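Local coordinates for phosphate-binding protein (Xanthomonas axonopodis pv. citri, PDB 5UB3) that probably acts as a periplasmic ligand-binding receptor of the phosphonate-binding type, paired with a diguanylate cyclase, and binds chloride, at residues 30-33 against 34-37; 52-56 against 57-61; 225-228 against 229-233. All coordinates share one frame; numbering follows the deposited sequence.

Interaction 1 (30-33 against 34-37); sequences PRMR and EVGI
M32 and I37 meet through their CB atoms, 3.6 Å apart, their side chains running side by side and pointing the same way. Beyond CB the methionine chain bends twice, and the kink at chi2 (-94°) and chi3 brings its CE beside I37 CG1 and to within 3.9 Å of V35 CG2. M32 thus lies against both aliphatic partners, and with I37 it is buried under this otherwise partly exposed turn. M32 O receives V35 N at 3.0 Å, the donor lying 53° above the carbonyl plane, and also a weak bond from I37 N at 3.3 Å. The carbonyl of R33 takes G36 N in a similar manner, again from above its plane. The two i to i+3 bonds, from V35 N and G36 N, close tight turns of 3-10 character in the loop that joins helix 14-28 to strand 39-42, far from the centre of the chain; the weak I37 N bond spans five residues. G36 has a positive phi (92°), where a CB would press on the preceding carbonyl oxygen. I37 O reaches back to R33 CA in a C-H...O contact of 3.3 Å. Further out, the E34 chain, bent at chi2, brings OE1 within 3.0 Å of R31 O. Both are acceptors, and R227 of helix 222-235 probably offsets their repulsion: its NE forms a salt bridge with E34 OE1 while its NH2 bonds to R31 O. R31 itself extends the other way, where NH1 bonds to Y27 O and the guanidinium makes a cation-pi contact with the Y27 ring.

Interaction 2 (52-56 against 57-61); sequences SSYLR and RGRVD
R57 folds back along the last turn of helix 48-56 to reach S53, one turn earlier. Its CB and CG both pass 3.4 Å from S53 O, the carbonyl that also accepts R57 N at 2.9 Å. The chain then bends at chi3 (-80°), which brings NE and NH2 side-on to the serine hydroxyl: S53 OG accepts from NE at 3.0 Å and from NH2 at 2.9 Å, and it sits 6° from the guanidinium plane. Two donors on one oxygen restrict rotation of the planar group. One face of that group covers Y54 CA, while NH2 continues to Y54 CD1 at 3.5 Å, the ring and guanidinium planes turned 58° apart. The helix end here is a Schellman motif: G58, with positive phi, gives its N to L55 O, and R59 N bonds to Y54 O at 2.8 Å. The reversal lays V60 over the final turn, its two methyls parting between neighbours: CG2 meets Y54 CB, and CG1 meets L55 CD2 at 3.8 Å. L55 is buried and also packs on L73 of helix 67-75. The next residue, D61, leads into strand 62-66, its carboxylate bonded to V6 N and forming a salt bridge with R217.

Interaction 3 (225-228 against 229-233); sequences EQRL and RVVLL
Two successive turns of helix 222-235, which packs against helix 14-28 and strand 79-87 in one lobe of this periplasmic binding protein, make up the contact. Four i to i+4 backbone bonds link them, the shortest from V231 N to R227 O at 2.7 Å. On the side toward strand 79-87, E225 and R229 run alongside each other, and R229, bent at chi3 (-66°), brings NH2 to E225 OE2 at 3.1 Å. This salt bridge includes a weak hydrogen bond, with an N-H...O angle of 125° and the carboxylate and guanidinium planes 50° apart. L228 and L232 also point the same way, their CD1 atoms 4.0 Å apart, and both pack on V28 of helix 14-28. R227 bends at its second torsion and lays one face of its guanidinium over V231 CG2, which lies 3.3 Å above the plane toward its rim, while NH1 passes obliquely near V230 CG1. Its polar end is held by R31 and E34. The E225-R229 pair has second partners, H80 for E225 OE1 and L82 O for R229 NE. With their geometry loose, and E225 OE1 and R229 NE each bonded to strand 79-87, these two charges are probably placed as much by the strand as by each other.

Interactions 1 and 3 belong together: their centres lie about 11 Å apart, and the R227 guanidinium of 225-228 joins the helix to the loop 30-37 through E34 and R31. Interaction 2 stands apart, about 20 Å from interaction 1 and 19 Å from interaction 3 between centres, and touches neither. Interactions 1 and 2 combine buried apolar residues with exposed charged ones; in interaction 3 the charged residues are only partly exposed. Interaction 3 is mid-helix, with regular backbone bonds and L228 and L232 buried, whereas interaction 1 is a turn and interaction 2 a helix end, each using a glycine of positive phi. R57 works within one helix end, whereas R227 spans from helix 222-235 to the loop 30-37.

Interaction 1 (30-33 against 34-37)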
loop_
_atom_site.group_PDB
_atom_site.type_symbol
_atom_site.label_atom_id
_atom_site.label_comp_id
_atom_site.label_asym_id
_atom_site.label_seq_id
_atom_site.Cartn_x
_atom_site.Cartn_y
_atom_site.Cartn_z
ATOM N N PRO A 30 16.851 -20.651 -3.096
ATOM C CA PRO A 30 17.992 -21.396 -3.663
ATOM C C PRO A 30 19.018 -20.518 -4.327
ATOM O O PRO A 30 20.210 -20.849 -4.331
ATOM C CB PRO A 30 17.355 -22.268 -4.716
ATOM C CG PRO A 30 15.929 -22.394 -4.323
ATOM C CD PRO A 30 15.553 -21.189 -3.530
ATOM N N ARG A 31 18.584 -19.390 -4.878
ATOM C CA ARG A 31 19.518 -18.500 -5.565
ATOM C C ARG A 31 20.327 -17.594 -4.662
ATOM O O ARG A 31 21.117 -16.793 -5.149
ATOM C CB ARG A 31 18.776 -17.701 -6.635
ATOM C CG ARG A 31 18.326 -18.629 -7.730
ATOM C CD ARG A 31 17.137 -18.064 -8.515
ATOM N NE ARG A 31 16.795 -18.978 -9.628
ATOM C CZ ARG A 31 16.003 -20.053 -9.555
ATOM N NH1 ARG A 31 15.417 -20.438 -8.416
ATOM N NH2 ARG A 31 15.788 -20.769 -10.666
ATOM N N MET A 32 20.202 -17.765 -3.346
ATOM C CA MET A 32 20.928 -16.956 -2.391
ATOM C C MET A 32 21.894 -17.826 -1.574
ATOM O O MET A 32 22.395 -17.371 -0.553
ATOM C CB MET A 32 19.945 -16.356 -1.384
ATOM C CG MET A 32 18.755 -15.560 -1.924
ATOM S SD MET A 32 19.130 -13.827 -1.995
ATOM C CE MET A 32 19.494 -13.272 -0.341
ATOM N N ARG A 33 22.140 -19.067 -1.982
ATOM C CA ARG A 33 22.987 -19.954 -1.167
ATOM C C ARG A 33 24.361 -19.433 -0.945
ATOM O O ARG A 33 24.943 -19.607 0.121
ATOM C CB ARG A 33 23.113 -21.345 -1.772
ATOM C CG ARG A 33 23.494 -22.308 -0.669
ATOM C CD ARG A 33 23.852 -23.668 -1.189
ATOM N NE ARG A 33 24.277 -24.458 -0.048
ATOM C CZ ARG A 33 23.445 -25.016 0.827
ATOM N NH1 ARG A 33 22.108 -24.908 0.724
ATOM N NH2 ARG A 33 23.968 -25.699 1.821
ATOM N N GLU A 34 24.872 -18.753 -1.958
ATOM C CA GLU A 34 26.220 -18.236 -1.916
ATOM C C GLU A 34 26.367 -17.051 -0.926
ATOM O O GLU A 34 27.488 -16.665 -0.615
ATOM C CB GLU A 34 26.728 -17.973 -3.348
ATOM C CG GLU A 34 26.408 -16.604 -3.952
ATOM C CD GLU A 34 25.234 -16.525 -4.929
ATOM O OE1 GLU A 34 24.050 -16.781 -4.502
ATOM O OE2 GLU A 34 25.530 -16.128 -6.101
ATOM N N VAL A 35 25.256 -16.518 -0.372
ATOM C CA VAL A 35 25.381 -15.523 0.715
ATOM C C VAL A 35 24.884 -16.068 2.038
ATOM O O VAL A 35 24.552 -15.312 2.942
ATOM C CB VAL A 35 24.712 -14.175 0.373
ATOM C CG1 VAL A 35 25.454 -13.469 -0.762
ATOM C CG2 VAL A 35 23.247 -14.360 0.012
ATOM N N GLY A 36 24.885 -17.385 2.167
ATOM C CA GLY A 36 24.620 -18.005 3.426
ATOM C C GLY A 36 23.145 -18.340 3.633
ATOM O O GLY A 36 22.812 -18.911 4.646
ATOM N N ILE A 37 22.254 -18.013 2.690
ATOM C CA ILE A 37 20.806 -18.356 2.887
ATOM C C ILE A 37 20.591 -19.812 2.534
ATOM O O ILE A 37 20.986 -20.238 1.473
ATOM C CB ILE A 37 19.889 -17.455 2.078
ATOM C CG1 ILE A 37 20.052 -15.997 2.553
ATOM C CG2 ILE A 37 18.453 -17.903 2.129
ATOM C CD1 ILE A 37 19.723 -15.707 4.008
#

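Interaction 2 (52-56 against 57-61)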
loop_
_atom_site.group_PDB
_atom_site.type_symbol
_atom_site.label_atom_id
_atom_site.label_comp_id
_atom_site.label_asym_id
_atom_site.label_seq_id
_atom_site.Cartn_x
_atom_site.Cartn_y
_atom_site.Cartn_z
ATOM N N SER A 52 6.948 -3.189 11.600
ATOM C CA SER A 52 8.128 -2.430 12.024
ATOM C C SER A 52 8.807 -3.083 13.197
ATOM O O SER A 52 10.025 -3.172 13.204
ATOM C CB SER A 52 7.851 -0.945 12.269
ATOM O OG SER A 52 8.965 -0.320 12.914
ATOM N N SER A 53 8.045 -3.557 14.168
ATOM C CA SER A 53 8.636 -4.314 15.271
ATOM C C SER A 53 9.368 -5.585 14.832
ATOM O O SER A 53 10.515 -5.820 15.248
ATOM C CB SER A 53 7.534 -4.652 16.302
ATOM O OG SER A 53 8.114 -5.303 17.398
ATOM N N TYR A 54 8.735 -6.382 13.976
ATOM C CA TYR A 54 9.403 -7.536 13.376
ATOM C C TYR A 54 10.673 -7.179 12.658
ATOM O O TYR A 54 11.714 -7.841 12.834
ATOM C CB TYR A 54 8.521 -8.263 12.356
ATOM C CG TYR A 54 7.388 -9.053 12.892
ATOM C CD1 TYR A 54 7.378 -9.535 14.198
ATOM C CD2 TYR A 54 6.325 -9.364 12.073
ATOM C CE1 TYR A 54 6.332 -10.305 14.674
ATOM C CE2 TYR A 54 5.272 -10.112 12.538
ATOM C CZ TYR A 54 5.293 -10.591 13.850
ATOM O OH TYR A 54 4.272 -11.337 14.329
ATOM N N LEU A 55 10.581 -6.164 11.810
ATOM C CA LEU A 55 11.754 -5.745 11.041
ATOM C C LEU A 55 12.882 -5.349 11.951
ATOM O O LEU A 55 13.970 -5.872 11.811
ATOM C CB LEU A 55 11.386 -4.597 10.104
ATOM C CG LEU A 55 10.574 -5.079 8.880
ATOM C CD1 LEU A 55 9.950 -3.842 8.255
ATOM C CD2 LEU A 55 11.481 -5.796 7.855
ATOM N N ARG A 56 12.586 -4.467 12.908
ATOM C CA ARG A 56 13.574 -3.954 13.878
ATOM C C ARG A 56 14.183 -5.115 14.680
ATOM O O ARG A 56 15.358 -5.136 14.935
ATOM C CB ARG A 56 12.964 -2.906 14.798
ATOM C CG ARG A 56 13.904 -2.479 15.924
ATOM C CD ARG A 56 13.442 -1.219 16.595
ATOM N NE ARG A 56 12.069 -1.419 17.112
ATOM C CZ ARG A 56 10.948 -1.030 16.515
ATOM N NH1 ARG A 56 10.999 -0.367 15.391
ATOM N NH2 ARG A 56 9.742 -1.311 17.073
ATOM N N ARG A 57 13.383 -6.118 15.012
ATOM C CA ARG A 57 13.908 -7.265 15.751
ATOM C C ARG A 57 14.525 -8.357 14.876
ATOM O O ARG A 57 14.964 -9.365 15.407
ATOM C CB ARG A 57 12.821 -7.826 16.647
ATOM C CG ARG A 57 12.459 -6.879 17.786
ATOM C CD ARG A 57 11.431 -7.535 18.665
ATOM N NE ARG A 57 10.103 -7.427 18.082
ATOM C CZ ARG A 57 9.273 -8.427 17.857
ATOM N NH1 ARG A 57 9.627 -9.676 18.106
ATOM N NH2 ARG A 57 8.085 -8.167 17.325
ATOM N N GLY A 58 14.605 -8.146 13.565
ATOM C CA GLY A 58 15.193 -9.168 12.659
ATOM C C GLY A 58 14.314 -10.385 12.410
ATOM O O GLY A 58 14.800 -11.402 12.002
ATOM N N ARG A 59 13.014 -10.282 12.613
ATOM C CA ARG A 59 12.128 -11.417 12.373
ATOM C C ARG A 59 11.612 -11.451 10.958
ATOM O O ARG A 59 11.098 -12.468 10.543
ATOM C CB ARG A 59 10.910 -11.399 13.314
ATOM C CG ARG A 59 11.287 -11.248 14.792
ATOM C CD ARG A 59 11.983 -12.459 15.345
ATOM N NE ARG A 59 12.116 -12.297 16.827
ATOM C CZ ARG A 59 13.157 -11.716 17.426
ATOM N NH1 ARG A 59 14.187 -11.268 16.701
ATOM N NH2 ARG A 59 13.194 -11.580 18.735
ATOM N N VAL A 60 11.647 -10.319 10.276
ATOM C CA VAL A 60 11.357 -10.246 8.891
ATOM C C VAL A 60 12.500 -9.550 8.229
ATOM O O VAL A 60 13.002 -8.519 8.682
ATOM C CB VAL A 60 10.055 -9.469 8.666
ATOM C CG1 VAL A 60 9.838 -9.115 7.197
ATOM C CG2 VAL A 60 8.877 -10.303 9.213
ATOM N N ASP A 61 12.856 -10.069 7.066
ATOM C CA ASP A 61 13.961 -9.516 6.304
ATOM C C ASP A 61 13.574 -8.645 5.146
ATOM O O ASP A 61 14.298 -7.730 4.827
ATOM C CB ASP A 61 14.805 -10.610 5.789
ATOM C CG ASP A 61 15.445 -11.422 6.911
ATOM O OD1 ASP A 61 16.152 -10.839 7.737
ATOM O OD2 ASP A 61 15.221 -12.639 6.940
#

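Interaction 3 (225-228 against 229-233)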
loop_
_atom_site.group_PDB
_atom_site.type_symbol
_atom_site.label_atom_id
_atom_site.label_comp_id
_atom_site.label_asym_id
_atom_site.label_seq_id
_atom_site.Cartn_x
_atom_site.Cartn_y
_atom_site.Cartn_z
ATOM N N GLU A 225 21.699 -8.448 1.189
ATOM C CA GLU A 225 21.000 -7.368 0.541
ATOM C C GLU A 225 21.358 -7.273 -0.948
ATOM O O GLU A 225 20.493 -7.192 -1.803
ATOM C CB GLU A 225 21.214 -6.046 1.261
ATOM C CG GLU A 225 20.532 -4.922 0.513
ATOM C CD GLU A 225 20.428 -3.633 1.265
ATOM O OE1 GLU A 225 20.525 -3.581 2.475
ATOM O OE2 GLU A 225 20.273 -2.627 0.616
ATOM N N GLN A 226 22.652 -7.287 -1.231
ATOM C CA GLN A 226 23.146 -7.108 -2.579
ATOM C C GLN A 226 22.702 -8.230 -3.504
ATOM O O GLN A 226 22.319 -8.007 -4.662
ATOM C CB GLN A 226 24.678 -6.937 -2.504
ATOM C CG GLN A 226 25.435 -7.032 -3.816
ATOM C CD GLN A 226 26.939 -6.885 -3.544
ATOM O OE1 GLN A 226 27.598 -7.818 -3.041
ATOM N NE2 GLN A 226 27.477 -5.695 -3.825
ATOM N N ARG A 227 22.705 -9.443 -2.957
ATOM C CA ARG A 227 22.398 -10.619 -3.745
ATOM C C ARG A 227 20.890 -10.704 -3.948
ATOM O O ARG A 227 20.439 -11.056 -5.020
ATOM C CB ARG A 227 22.894 -11.866 -3.001
ATOM C CG ARG A 227 22.544 -13.176 -3.667
ATOM C CD ARG A 227 23.273 -13.348 -5.016
ATOM N NE ARG A 227 22.693 -14.491 -5.733
ATOM C CZ ARG A 227 22.736 -14.688 -7.061
ATOM N NH1 ARG A 227 23.339 -13.806 -7.877
ATOM N NH2 ARG A 227 22.153 -15.774 -7.578
ATOM N N LEU A 228 20.123 -10.393 -2.904
ATOM C CA LEU A 228 18.660 -10.308 -3.071
ATOM C C LEU A 228 18.264 -9.397 -4.241
ATOM O O LEU A 228 17.413 -9.769 -5.054
ATOM C CB LEU A 228 17.962 -9.789 -1.821
ATOM C CG LEU A 228 16.428 -9.823 -1.804
ATOM C CD1 LEU A 228 15.808 -11.188 -2.137
ATOM C CD2 LEU A 228 15.973 -9.380 -0.424
ATOM N N ARG A 229 18.875 -8.219 -4.272
ATOM C CA ARG A 229 18.641 -7.218 -5.292
ATOM C C ARG A 229 18.959 -7.834 -6.646
ATOM O O ARG A 229 18.175 -7.758 -7.560
ATOM C CB ARG A 229 19.502 -5.970 -5.047
ATOM C CG ARG A 229 19.038 -4.847 -5.958
ATOM C CD ARG A 229 19.779 -3.544 -5.872
ATOM N NE ARG A 229 19.598 -2.894 -4.584
ATOM C CZ ARG A 229 20.444 -3.001 -3.569
ATOM N NH1 ARG A 229 21.509 -3.788 -3.680
ATOM N NH2 ARG A 229 20.242 -2.304 -2.443
ATOM N N VAL A 230 20.121 -8.465 -6.747
ATOM C CA VAL A 230 20.518 -9.081 -8.015
ATOM C C VAL A 230 19.493 -10.132 -8.362
ATOM O O VAL A 230 18.974 -10.149 -9.530
ATOM C CB VAL A 230 21.962 -9.610 -7.958
ATOM C CG1 VAL A 230 22.297 -10.409 -9.213
ATOM C CG2 VAL A 230 22.938 -8.443 -7.823
ATOM N N VAL A 231 19.105 -10.950 -7.390
ATOM C CA VAL A 231 18.209 -12.057 -7.752
ATOM C C VAL A 231 16.836 -11.537 -8.257
ATOM O O VAL A 231 16.273 -12.031 -9.229
ATOM C CB VAL A 231 18.021 -13.011 -6.564
ATOM C CG1 VAL A 231 16.899 -13.975 -6.821
ATOM C CG2 VAL A 231 19.309 -13.757 -6.281
ATOM N N LEU A 232 16.284 -10.546 -7.568
ATOM C CA LEU A 232 14.998 -10.002 -7.974
ATOM C C LEU A 232 15.077 -9.325 -9.353
ATOM O O LEU A 232 14.235 -9.567 -10.228
ATOM C CB LEU A 232 14.500 -9.016 -6.895
ATOM C CG LEU A 232 14.060 -9.807 -5.673
ATOM C CD1 LEU A 232 13.704 -8.853 -4.555
ATOM C CD2 LEU A 232 12.928 -10.795 -5.961
ATOM N N LEU A 233 16.128 -8.564 -9.552
ATOM C CA LEU A 233 16.354 -7.936 -10.821
ATOM C C LEU A 233 16.406 -8.956 -11.947
ATOM O O LEU A 233 15.863 -8.711 -13.013
ATOM C CB LEU A 233 17.620 -7.130 -10.784
ATOM C CG LEU A 233 17.532 -5.730 -10.229
ATOM C CD1 LEU A 233 18.944 -5.208 -10.074
ATOM C CD2 LEU A 233 16.707 -4.800 -11.163
#